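Local coordinates for protein putative short-chain oxidoreductase (Thermus thermophilus, PDB 2YUT) that binds NADP in a Rossmann-fold domain and, as a member of the short-chain dehydrogenase/reductase family, probably carries out NADP-dependent oxidation or reduction, at residues 10-15 against 167-172; 49-54 against 70-75. All coordinates share one frame; numbering follows the deposited sequence.

Strand 2-6 opens the chain and runs into the glycine-rich turn that begins helix 11-19, the first half of contact 1. The chain then builds strands 24-28 and 45-46 before residues 49-54, which meet the end of strand 67-72 at residues 70-75; this short loop, closed around helix 54-64, is contact 2. Only after strands 114-119 and 158-162 does residue 167 return to helix 11-19 and close contact 1, so contact 2 is nested within it. The two also touch, Ala73 packing on Leu12 and Gly13. NADP spans both: contact 2 holds the adenine and touches both riboses, contact 1 holds the diphosphate and nicotinamide.

Contact 1 of 2, residues 10-15 against 167-172; sequences GGLGGA and VATGLW. With NAP (NADP nicotinamide-adenine-dinucleotide phosphate), chain B.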
ATOM      1  N   GLY A  10       2.199 -21.970  -6.063  1.00 16.78           N
ATOM      2  CA  GLY A  10       0.949 -21.703  -5.367  1.00 12.48           C
ATOM      3  C   GLY A  10      -0.256 -22.311  -6.063  1.00 17.79           C
ATOM      4  O   GLY A  10      -0.112 -22.989  -7.081  1.00 15.02           O
ATOM      5  N   GLY A  11      -1.446 -22.064  -5.523  1.00 14.63           N
ATOM      6  CA  GLY A  11      -2.658 -22.607  -6.116  1.00 15.24           C
ATOM      7  C   GLY A  11      -2.939 -22.072  -7.509  1.00 22.70           C
ATOM      8  O   GLY A  11      -3.142 -22.848  -8.446  1.00 13.93           O
ATOM      9  N   LEU A  12      -2.968 -20.747  -7.650  1.00 15.38           N
ATOM     10  CA  LEU A  12      -3.218 -20.126  -8.949  1.00 17.46           C
ATOM     11  C   LEU A  12      -2.050 -20.354  -9.906  1.00 18.98           C
ATOM     12  O   LEU A  12      -2.249 -20.674 -11.079  1.00 16.69           O
ATOM     13  CB  LEU A  12      -3.441 -18.616  -8.803  1.00 20.23           C
ATOM     14  CG  LEU A  12      -4.856 -18.058  -8.615  1.00 32.03           C
ATOM     15  CD1 LEU A  12      -5.734 -18.460  -9.807  1.00 23.54           C
ATOM     16  CD2 LEU A  12      -5.444 -18.571  -7.314  1.00 39.85           C
ATOM     17  N   GLY A  13      -0.835 -20.173  -9.396  1.00 15.19           N
ATOM     18  CA  GLY A  13       0.355 -20.339 -10.215  1.00 10.15           C
ATOM     19  C   GLY A  13       0.428 -21.696 -10.890  1.00 15.10           C
ATOM     20  O   GLY A  13       0.790 -21.791 -12.066  1.00 18.14           O
ATOM     21  N   GLY A  14       0.092 -22.742 -10.138  1.00 17.86           N
ATOM     22  CA  GLY A  14       0.107 -24.092 -10.671  1.00 15.01           C
ATOM     23  C   GLY A  14      -0.924 -24.269 -11.777  1.00 19.12           C
ATOM     24  O   GLY A  14      -0.662 -24.951 -12.767  1.00 17.10           O
ATOM     25  N   ALA A  15      -2.095 -23.656 -11.609  1.00 11.75           N
ATOM     26  CA  ALA A  15      -3.159 -23.746 -12.608  1.00 19.59           C
ATOM     27  C   ALA A  15      -2.716 -23.049 -13.885  1.00 16.87           C
ATOM     28  O   ALA A  15      -2.950 -23.548 -14.981  1.00 19.54           O
ATOM     29  CB  ALA A  15      -4.435 -23.112 -12.087  1.00 10.52           C
ATOM     30  N   VAL A 167     -10.733 -17.954  -4.032  1.00 23.18           N
ATOM     31  CA  VAL A 167     -10.272 -19.111  -4.799  1.00 18.22           C
ATOM     32  C   VAL A 167      -9.726 -20.121  -3.791  1.00 23.98           C
ATOM     33  O   VAL A 167      -9.000 -19.753  -2.868  1.00 20.61           O
ATOM     34  CB  VAL A 167      -9.149 -18.712  -5.793  1.00 20.58           C
ATOM     35  CG1 VAL A 167      -8.736 -19.908  -6.639  1.00 18.51           C
ATOM     36  CG2 VAL A 167      -9.625 -17.579  -6.687  1.00 18.84           C
ATOM     37  N   ALA A 168     -10.084 -21.391  -3.963  1.00 19.86           N
ATOM     38  CA  ALA A 168      -9.654 -22.444  -3.045  1.00 18.80           C
ATOM     39  C   ALA A 168      -8.191 -22.840  -3.214  1.00 19.06           C
ATOM     40  O   ALA A 168      -7.869 -23.688  -4.040  1.00 20.35           O
ATOM     41  CB  ALA A 168     -10.552 -23.679  -3.211  1.00 14.77           C
ATOM     42  N   THR A 169      -7.312 -22.217  -2.434  1.00 18.57           N
ATOM     43  CA  THR A 169      -5.883 -22.515  -2.485  1.00 14.69           C
ATOM     44  C   THR A 169      -5.327 -22.515  -1.068  1.00 18.42           C
ATOM     45  O   THR A 169      -6.033 -22.186  -0.111  1.00 20.62           O
ATOM     46  CB  THR A 169      -5.096 -21.454  -3.275  1.00 20.72           C
ATOM     47  OG1 THR A 169      -5.073 -20.232  -2.522  1.00 18.63           O
ATOM     48  CG2 THR A 169      -5.737 -21.202  -4.640  1.00 17.26           C
ATOM     49  N   GLY A 170      -4.050 -22.858  -0.946  1.00 23.59           N
ATOM     50  CA  GLY A 170      -3.408 -22.880   0.351  1.00 19.05           C
ATOM     51  C   GLY A 170      -3.284 -21.504   0.983  1.00 24.36           C
ATOM     52  O   GLY A 170      -2.905 -21.393   2.147  1.00 23.46           O
ATOM     53  N   LEU A 171      -3.598 -20.454   0.228  1.00 20.65           N
ATOM     54  CA  LEU A 171      -3.513 -19.092   0.755  1.00 23.15           C
ATOM     55  C   LEU A 171      -4.352 -18.962   2.021  1.00 26.08           C
ATOM     56  O   LEU A 171      -3.972 -18.270   2.965  1.00 25.92           O
ATOM     57  CB  LEU A 171      -4.019 -18.076  -0.276  1.00 12.59           C
ATOM     58  CG  LEU A 171      -4.013 -16.602   0.155  1.00 18.19           C
ATOM     59  CD1 LEU A 171      -2.574 -16.099   0.220  1.00 18.78           C
ATOM     60  CD2 LEU A 171      -4.817 -15.763  -0.828  1.00 17.49           C
ATOM     61  N   TRP A 172      -5.495 -19.637   2.030  1.00 20.83           N
ATOM     62  CA  TRP A 172      -6.411 -19.596   3.162  1.00 29.21           C
ATOM     63  C   TRP A 172      -6.026 -20.483   4.352  1.00 30.20           C
ATOM     64  O   TRP A 172      -6.747 -20.522   5.353  1.00 26.09           O
ATOM     65  CB  TRP A 172      -7.819 -19.967   2.695  1.00 19.11           C
ATOM     66  CG  TRP A 172      -8.391 -19.010   1.694  1.00 22.08           C
ATOM     67  CD1 TRP A 172      -8.140 -18.970   0.350  1.00 16.50           C
ATOM     68  CD2 TRP A 172      -9.290 -17.930   1.967  1.00 27.90           C
ATOM     69  NE1 TRP A 172      -8.830 -17.933  -0.230  1.00 17.32           N
ATOM     70  CE2 TRP A 172      -9.543 -17.278   0.739  1.00 18.80           C
ATOM     71  CE3 TRP A 172      -9.906 -17.449   3.131  1.00 28.88           C
ATOM     72  CZ2 TRP A 172     -10.388 -16.169   0.641  1.00 25.27           C
ATOM     73  CZ3 TRP A 172     -10.745 -16.345   3.033  1.00 24.06           C
ATOM     74  CH2 TRP A 172     -10.977 -15.717   1.793  1.00 25.03           C
TER
HETATM   75  PA  NAP B 500      -0.893 -19.405  -2.640  1.00 17.20           P
HETATM   76  O1A NAP B 500      -0.537 -19.299  -1.073  1.00 15.17           O
HETATM   77  O2A NAP B 500      -1.483 -20.710  -3.011  1.00 15.79           O
HETATM   78  O5B NAP B 500       0.485 -19.121  -3.419  1.00 18.56           O
HETATM   79  C5B NAP B 500       1.285 -17.987  -3.078  1.00 15.52           C
HETATM   80  C4B NAP B 500       2.546 -17.954  -3.941  1.00 20.89           C
HETATM   81  O4B NAP B 500       3.307 -16.790  -3.575  1.00 20.90           O
HETATM   82  C3B NAP B 500       3.424 -19.173  -3.645  1.00 20.66           C
HETATM   83  O3B NAP B 500       3.986 -19.673  -4.862  1.00 24.78           O
HETATM   84  C2B NAP B 500       4.526 -18.578  -2.770  1.00 19.79           C
HETATM   85  O2B NAP B 500       5.738 -19.311  -2.967  1.00 21.54           O
HETATM   86  C1B NAP B 500       4.668 -17.232  -3.477  1.00 17.35           C
HETATM   87  N9A NAP B 500       5.468 -16.300  -2.652  1.00 23.60           N
HETATM   88  C8A NAP B 500       5.119 -15.821  -1.460  1.00 19.38           C
HETATM   89  N7A NAP B 500       6.091 -15.039  -0.994  1.00 21.90           N
HETATM   90  C5A NAP B 500       7.066 -15.020  -1.897  1.00 15.59           C
HETATM   91  C6A NAP B 500       8.314 -14.413  -1.959  1.00 24.31           C
HETATM   92  N6A NAP B 500       8.739 -13.642  -0.961  1.00 15.51           N
HETATM   93  N1A NAP B 500       9.082 -14.620  -3.038  1.00 20.22           N
HETATM   94  C2A NAP B 500       8.668 -15.387  -4.032  1.00 22.83           C
HETATM   95  N3A NAP B 500       7.489 -15.981  -4.007  1.00 12.63           N
HETATM   96  C4A NAP B 500       6.670 -15.820  -2.958  1.00 20.19           C
HETATM   97  O3  NAP B 500      -1.853 -18.146  -2.938  1.00 16.51           O
HETATM   98  PN  NAP B 500      -2.799 -18.052  -4.239  1.00 19.25           P
HETATM   99  O1N NAP B 500      -4.199 -18.327  -3.841  1.00 18.87           O
HETATM  100  O2N NAP B 500      -2.213 -18.835  -5.350  1.00 19.76           O
HETATM  101  O5D NAP B 500      -2.728 -16.489  -4.618  1.00 18.99           O
HETATM  102  C5D NAP B 500      -2.006 -16.045  -5.770  1.00 18.84           C
HETATM  103  C4D NAP B 500      -2.207 -14.545  -6.007  1.00 15.42           C
HETATM  104  O4D NAP B 500      -3.624 -14.330  -6.154  1.00 17.45           O
HETATM  105  C3D NAP B 500      -1.780 -13.739  -4.778  1.00 17.59           C
HETATM  106  O3D NAP B 500      -1.426 -12.401  -5.138  1.00 19.98           O
HETATM  107  C2D NAP B 500      -3.069 -13.736  -3.962  1.00 18.43           C
HETATM  108  O2D NAP B 500      -3.098 -12.649  -3.034  1.00 18.66           O
HETATM  109  C1D NAP B 500      -4.049 -13.451  -5.098  1.00 15.66           C
HETATM  110  N1N NAP B 500      -5.463 -13.666  -4.715  1.00 18.11           N
HETATM  111  C2N NAP B 500      -5.862 -14.890  -4.164  1.00 16.99           C
HETATM  112  C3N NAP B 500      -7.190 -15.085  -3.802  1.00 20.84           C
HETATM  113  C7N NAP B 500      -7.631 -16.424  -3.206  1.00 26.68           C
HETATM  114  O7N NAP B 500      -8.749 -16.561  -2.714  1.00 22.87           O
HETATM  115  N7N NAP B 500      -6.718 -17.390  -3.260  1.00 13.22           N
HETATM  116  C4N NAP B 500      -8.118 -14.067  -3.986  1.00 25.48           C
HETATM  117  C5N NAP B 500      -7.727 -12.850  -4.535  1.00 28.51           C
HETATM  118  C6N NAP B 500      -6.402 -12.645  -4.900  1.00 23.26           C
HETATM  119  P2B NAP B 500       6.134 -20.569  -2.042  1.00 34.07           P
HETATM  120  O1X NAP B 500       4.785 -21.398  -1.746  1.00 30.57           O
HETATM  121  O2X NAP B 500       7.050 -21.502  -2.982  1.00 29.87           O
HETATM  122  O3X NAP B 500       6.828 -20.161  -0.800  1.00 35.27           O
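Leu12 and Val167 meet tip to tip, CD2 of Leu12 standing 3.6 Å from CG1 of Val167, while the CG2 methyl of Thr169 lies against the bare CA of Gly11 at 3.7 Å. With only hydrogens on its CA, Gly11 lets that methyl come close to the backbone where helix 11-19 starts. No hydrogen bond crosses between 10-15 and 167-172; what joins them is a small apolar touch and the NADP lying across both. On the helix side, Gly11 N reaches NADP O2A at 2.9 Å and Leu12 N reaches O2N, both almost straight at 170°. Gly10 holds the N-cap position, so these amides belong to the helix's first turn, where the dipole would probably help to offset the diphosphate charge. This is the glycine-rich turn of the Rossmann fold, as found across short-chain dehydrogenases/reductases, and the 167-172 loop, after strand 158-162, lines the cofactor from the diphosphate to the nicotinamide. Thr169 joins the apolar touch through CG2 and the phosphate site through OG1. That hydroxyl, set between backbone N and carbonyl carbon (chi1 70°), lies unusually close to NADP O1N, a hydrogen bond whose shortness is doubtful; accepting the N-H of Leu171 in an ST turn helps orient it. Further along the loop, the carboxamide oxygen O7N is gripped twice, by Val167 N and by Trp172 NE1, each at 2.8 Å. O7N lies in the indole plane at the NE1 edge, and that bond is fairly straight at 157°. Leu171 adds an apolar flank, its CD2 3.6 Å from C2N of the nicotinamide ring. Behind the front line, helix 185-196 supports the apolar pair, Ala188 touching both Leu12 and Val167, and Pro178 and Pro179 touch the Trp172 side chain.

Contact 2 of 2, residues 49-54 against 70-75; sequences ADLADE and LVHAVG. With NAP (NADP nicotinamide-adenine-dinucleotide phosphate), chain B.
Leu51 and Val74 are the closest backbone approach, yet their CA atoms stay 9.0 Å apart, so the type I turn from Asp50 to Asp53 and the end of strand 67-72 meet through side chains alone. Leu51 bridges the gap: its CD1 comes to the edge of the His72 ring, 3.9 Å from CE1, and lies 4.3 Å from CG2 of Val74. That same Val74 methyl sits over one face of the imidazole, offset toward the rim. His72 keeps its polar ends occupied, NE2 bonding Thr100 on helix 89-107 and ND1 weakly Thr6 of strand 2-6, which leaves a carbon edge for the leucine. While CD1 reaches across, CB and CG of Leu51 lie against the adenine, each 3.8 Å from C2A, and helix 54-64 backs the residue through Ala57 and Leu60.

The same two segments also hold the cofactor. Asp50 OD1 accepts from NADP N6A at 3.0 Å and also from Ala52 N, an Asx turn that steadies the carboxylate, while Leu51 N gives a bond to N1A. CG1 of Val74, anti to the backbone N (chi1 176°), packs 3.6 Å from C4A. Val74 O takes O3D of the nicotinamide ribose at 2.6 Å, and Gly75 N donates to O4B of the adenosine ribose; Gly75, with no side chain, lets its backbone lie close to the cofactor. An aspartate on the amino group N6A, followed by a residue whose backbone N-H meets N1A, is characteristic of the cofactor site in Rossmann-fold short-chain dehydrogenases/reductases.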
ATOM      1  N   ALA A  49      13.383 -18.661  -6.230  1.00 17.58           N
ATOM      2  CA  ALA A  49      13.861 -17.385  -5.707  1.00 17.51           C
ATOM      3  C   ALA A  49      12.927 -16.749  -4.684  1.00 18.94           C
ATOM      4  O   ALA A  49      11.747 -17.090  -4.601  1.00 20.77           O
ATOM      5  CB  ALA A  49      14.090 -16.413  -6.854  1.00 19.72           C
ATOM      6  N   ASP A  50      13.478 -15.833  -3.890  1.00 19.63           N
ATOM      7  CA  ASP A  50      12.698 -15.084  -2.907  1.00 15.13           C
ATOM      8  C   ASP A  50      12.590 -13.717  -3.570  1.00 19.91           C
ATOM      9  O   ASP A  50      13.539 -12.936  -3.537  1.00 18.39           O
ATOM     10  CB  ASP A  50      13.456 -14.951  -1.585  1.00 22.32           C
ATOM     11  CG  ASP A  50      12.714 -14.087  -0.569  1.00 25.65           C
ATOM     12  OD1 ASP A  50      11.746 -13.385  -0.953  1.00 22.28           O
ATOM     13  OD2 ASP A  50      13.108 -14.105   0.615  1.00 27.62           O
ATOM     14  N   LEU A  51      11.442 -13.428  -4.175  1.00 17.05           N
ATOM     15  CA  LEU A  51      11.268 -12.170  -4.889  1.00 12.35           C
ATOM     16  C   LEU A  51      11.206 -10.912  -4.025  1.00 20.34           C
ATOM     17  O   LEU A  51      11.124  -9.799  -4.549  1.00 21.74           O
ATOM     18  CB  LEU A  51      10.037 -12.272  -5.807  1.00 10.01           C
ATOM     19  CG  LEU A  51      10.179 -13.405  -6.843  1.00 14.42           C
ATOM     20  CD1 LEU A  51       8.942 -13.495  -7.715  1.00 15.15           C
ATOM     21  CD2 LEU A  51      11.411 -13.149  -7.710  1.00 17.22           C
ATOM     22  N   ALA A  52      11.251 -11.081  -2.706  1.00 16.33           N
ATOM     23  CA  ALA A  52      11.236  -9.941  -1.796  1.00 19.86           C
ATOM     24  C   ALA A  52      12.682  -9.459  -1.684  1.00 24.04           C
ATOM     25  O   ALA A  52      12.956  -8.396  -1.135  1.00 24.76           O
ATOM     26  CB  ALA A  52      10.698 -10.346  -0.425  1.00 17.37           C
ATOM     27  N   ASP A  53      13.601 -10.268  -2.206  1.00 26.88           N
ATOM     28  CA  ASP A  53      15.022  -9.927  -2.220  1.00 23.95           C
ATOM     29  C   ASP A  53      15.279  -9.422  -3.638  1.00 26.71           C
ATOM     30  O   ASP A  53      15.340 -10.211  -4.585  1.00 24.66           O
ATOM     31  CB  ASP A  53      15.875 -11.169  -1.947  1.00 22.44           C
ATOM     32  CG  ASP A  53      17.365 -10.859  -1.895  1.00 37.73           C
ATOM     33  OD1 ASP A  53      17.906 -10.303  -2.873  1.00 36.44           O
ATOM     34  OD2 ASP A  53      18.001 -11.181  -0.869  1.00 48.95           O
ATOM     35  N   GLU A  54      15.424  -8.108  -3.785  1.00 23.97           N
ATOM     36  CA  GLU A  54      15.627  -7.522  -5.101  1.00 26.76           C
ATOM     37  C   GLU A  54      16.745  -8.126  -5.949  1.00 27.44           C
ATOM     38  O   GLU A  54      16.598  -8.238  -7.165  1.00 23.80           O
ATOM     39  CB  GLU A  54      15.837  -6.013  -4.995  1.00 26.66           C
ATOM     40  CG  GLU A  54      16.061  -5.371  -6.354  1.00 27.73           C
ATOM     41  CD  GLU A  54      16.171  -3.869  -6.284  1.00 37.24           C
ATOM     42  OE1 GLU A  54      16.438  -3.344  -5.183  1.00 32.92           O
ATOM     43  OE2 GLU A  54      16.003  -3.220  -7.337  1.00 34.07           O
ATOM     44  N   LEU A  70       3.814 -12.299 -18.312  1.00 15.00           N
ATOM     45  CA  LEU A  70       4.239 -12.449 -16.925  1.00 14.50           C
ATOM     46  C   LEU A  70       2.988 -12.573 -16.065  1.00 14.81           C
ATOM     47  O   LEU A  70       2.059 -11.772 -16.189  1.00 15.11           O
ATOM     48  CB  LEU A  70       5.049 -11.226 -16.470  1.00 13.56           C
ATOM     49  CG  LEU A  70       5.262 -11.054 -14.958  1.00 19.26           C
ATOM     50  CD1 LEU A  70       6.216 -12.124 -14.430  1.00 12.75           C
ATOM     51  CD2 LEU A  70       5.826  -9.663 -14.682  1.00 21.42           C
ATOM     52  N   VAL A  71       2.949 -13.597 -15.220  1.00 11.64           N
ATOM     53  CA  VAL A  71       1.826 -13.793 -14.318  1.00 13.12           C
ATOM     54  C   VAL A  71       2.431 -13.869 -12.920  1.00 16.39           C
ATOM     55  O   VAL A  71       3.066 -14.864 -12.562  1.00 16.27           O
ATOM     56  CB  VAL A  71       1.051 -15.098 -14.619  1.00 16.38           C
ATOM     57  CG1 VAL A  71      -0.141 -15.210 -13.686  1.00 13.96           C
ATOM     58  CG2 VAL A  71       0.579 -15.111 -16.073  1.00 16.49           C
ATOM     59  N   HIS A  72       2.238 -12.806 -12.144  1.00 15.58           N
ATOM     60  CA  HIS A  72       2.778 -12.709 -10.787  1.00 21.29           C
ATOM     61  C   HIS A  72       1.742 -13.209  -9.769  1.00 21.08           C
ATOM     62  O   HIS A  72       1.055 -12.418  -9.116  1.00 14.66           O
ATOM     63  CB  HIS A  72       3.153 -11.246 -10.511  1.00 18.80           C
ATOM     64  CG  HIS A  72       4.035 -11.045  -9.316  1.00 18.35           C
ATOM     65  ND1 HIS A  72       5.348 -11.468  -9.277  1.00 13.54           N
ATOM     66  CD2 HIS A  72       3.804 -10.426  -8.133  1.00 14.98           C
ATOM     67  CE1 HIS A  72       5.886 -11.117  -8.123  1.00 22.28           C
ATOM     68  NE2 HIS A  72       4.971 -10.481  -7.411  1.00 16.39           N
ATOM     69  N   ALA A  73       1.628 -14.528  -9.649  1.00 13.96           N
ATOM     70  CA  ALA A  73       0.669 -15.143  -8.730  1.00 18.87           C
ATOM     71  C   ALA A  73       1.323 -15.287  -7.360  1.00 18.24           C
ATOM     72  O   ALA A  73       1.327 -16.365  -6.767  1.00 15.75           O
ATOM     73  CB  ALA A  73       0.243 -16.516  -9.263  1.00 18.21           C
ATOM     74  N   VAL A  74       1.864 -14.179  -6.870  1.00 21.76           N
ATOM     75  CA  VAL A  74       2.566 -14.144  -5.597  1.00 18.54           C
ATOM     76  C   VAL A  74       1.784 -13.436  -4.499  1.00 20.87           C
ATOM     77  O   VAL A  74       1.146 -12.404  -4.725  1.00 16.87           O
ATOM     78  CB  VAL A  74       3.932 -13.447  -5.778  1.00 21.07           C
ATOM     79  CG1 VAL A  74       4.640 -13.306  -4.446  1.00 17.61           C
ATOM     80  CG2 VAL A  74       4.783 -14.252  -6.749  1.00 22.60           C
ATOM     81  N   GLY A  75       1.845 -13.997  -3.300  1.00 23.09           N
ATOM     82  CA  GLY A  75       1.147 -13.403  -2.181  1.00 17.40           C
ATOM     83  C   GLY A  75       1.170 -14.280  -0.951  1.00 16.96           C
ATOM     84  O   GLY A  75       1.706 -15.389  -0.964  1.00 21.13           O
TER
HETATM   85  PA  NAP B 500      -0.893 -19.405  -2.640  1.00 17.20           P
HETATM   86  O1A NAP B 500      -0.537 -19.299  -1.073  1.00 15.17           O
HETATM   87  O2A NAP B 500      -1.483 -20.710  -3.011  1.00 15.79           O
HETATM   88  O5B NAP B 500       0.485 -19.121  -3.419  1.00 18.56           O
HETATM   89  C5B NAP B 500       1.285 -17.987  -3.078  1.00 15.52           C
HETATM   90  C4B NAP B 500       2.546 -17.954  -3.941  1.00 20.89           C
HETATM   91  O4B NAP B 500       3.307 -16.790  -3.575  1.00 20.90           O
HETATM   92  C3B NAP B 500       3.424 -19.173  -3.645  1.00 20.66           C
HETATM   93  O3B NAP B 500       3.986 -19.673  -4.862  1.00 24.78           O
HETATM   94  C2B NAP B 500       4.526 -18.578  -2.770  1.00 19.79           C
HETATM   95  O2B NAP B 500       5.738 -19.311  -2.967  1.00 21.54           O
HETATM   96  C1B NAP B 500       4.668 -17.232  -3.477  1.00 17.35           C
HETATM   97  N9A NAP B 500       5.468 -16.300  -2.652  1.00 23.60           N
HETATM   98  C8A NAP B 500       5.119 -15.821  -1.460  1.00 19.38           C
HETATM   99  N7A NAP B 500       6.091 -15.039  -0.994  1.00 21.90           N
HETATM  100  C5A NAP B 500       7.066 -15.020  -1.897  1.00 15.59           C
HETATM  101  C6A NAP B 500       8.314 -14.413  -1.959  1.00 24.31           C
HETATM  102  N6A NAP B 500       8.739 -13.642  -0.961  1.00 15.51           N
HETATM  103  N1A NAP B 500       9.082 -14.620  -3.038  1.00 20.22           N
HETATM  104  C2A NAP B 500       8.668 -15.387  -4.032  1.00 22.83           C
HETATM  105  N3A NAP B 500       7.489 -15.981  -4.007  1.00 12.63           N
HETATM  106  C4A NAP B 500       6.670 -15.820  -2.958  1.00 20.19           C
HETATM  107  O3  NAP B 500      -1.853 -18.146  -2.938  1.00 16.51           O
HETATM  108  PN  NAP B 500      -2.799 -18.052  -4.239  1.00 19.25           P
HETATM  109  O1N NAP B 500      -4.199 -18.327  -3.841  1.00 18.87           O
HETATM  110  O2N NAP B 500      -2.213 -18.835  -5.350  1.00 19.76           O
HETATM  111  O5D NAP B 500      -2.728 -16.489  -4.618  1.00 18.99           O
HETATM  112  C5D NAP B 500      -2.006 -16.045  -5.770  1.00 18.84           C
HETATM  113  C4D NAP B 500      -2.207 -14.545  -6.007  1.00 15.42           C
HETATM  114  O4D NAP B 500      -3.624 -14.330  -6.154  1.00 17.45           O
HETATM  115  C3D NAP B 500      -1.780 -13.739  -4.778  1.00 17.59           C
HETATM  116  O3D NAP B 500      -1.426 -12.401  -5.138  1.00 19.98           O
HETATM  117  C2D NAP B 500      -3.069 -13.736  -3.962  1.00 18.43           C
HETATM  118  O2D NAP B 500      -3.098 -12.649  -3.034  1.00 18.66           O
HETATM  119  C1D NAP B 500      -4.049 -13.451  -5.098  1.00 15.66           C
HETATM  120  N1N NAP B 500      -5.463 -13.666  -4.715  1.00 18.11           N
HETATM  121  C2N NAP B 500      -5.862 -14.890  -4.164  1.00 16.99           C
HETATM  122  C3N NAP B 500      -7.190 -15.085  -3.802  1.00 20.84           C
HETATM  123  C7N NAP B 500      -7.631 -16.424  -3.206  1.00 26.68           C
HETATM  124  O7N NAP B 500      -8.749 -16.561  -2.714  1.00 22.87           O
HETATM  125  N7N NAP B 500      -6.718 -17.390  -3.260  1.00 13.22           N
HETATM  126  C4N NAP B 500      -8.118 -14.067  -3.986  1.00 25.48           C
HETATM  127  C5N NAP B 500      -7.727 -12.850  -4.535  1.00 28.51           C
HETATM  128  C6N NAP B 500      -6.402 -12.645  -4.900  1.00 23.26           C
HETATM  129  P2B NAP B 500       6.134 -20.569  -2.042  1.00 34.07           P
HETATM  130  O1X NAP B 500       4.785 -21.398  -1.746  1.00 30.57           O
HETATM  131  O2X NAP B 500       7.050 -21.502  -2.982  1.00 29.87           O
HETATM  132  O3X NAP B 500       6.828 -20.161  -0.800  1.00 35.27           O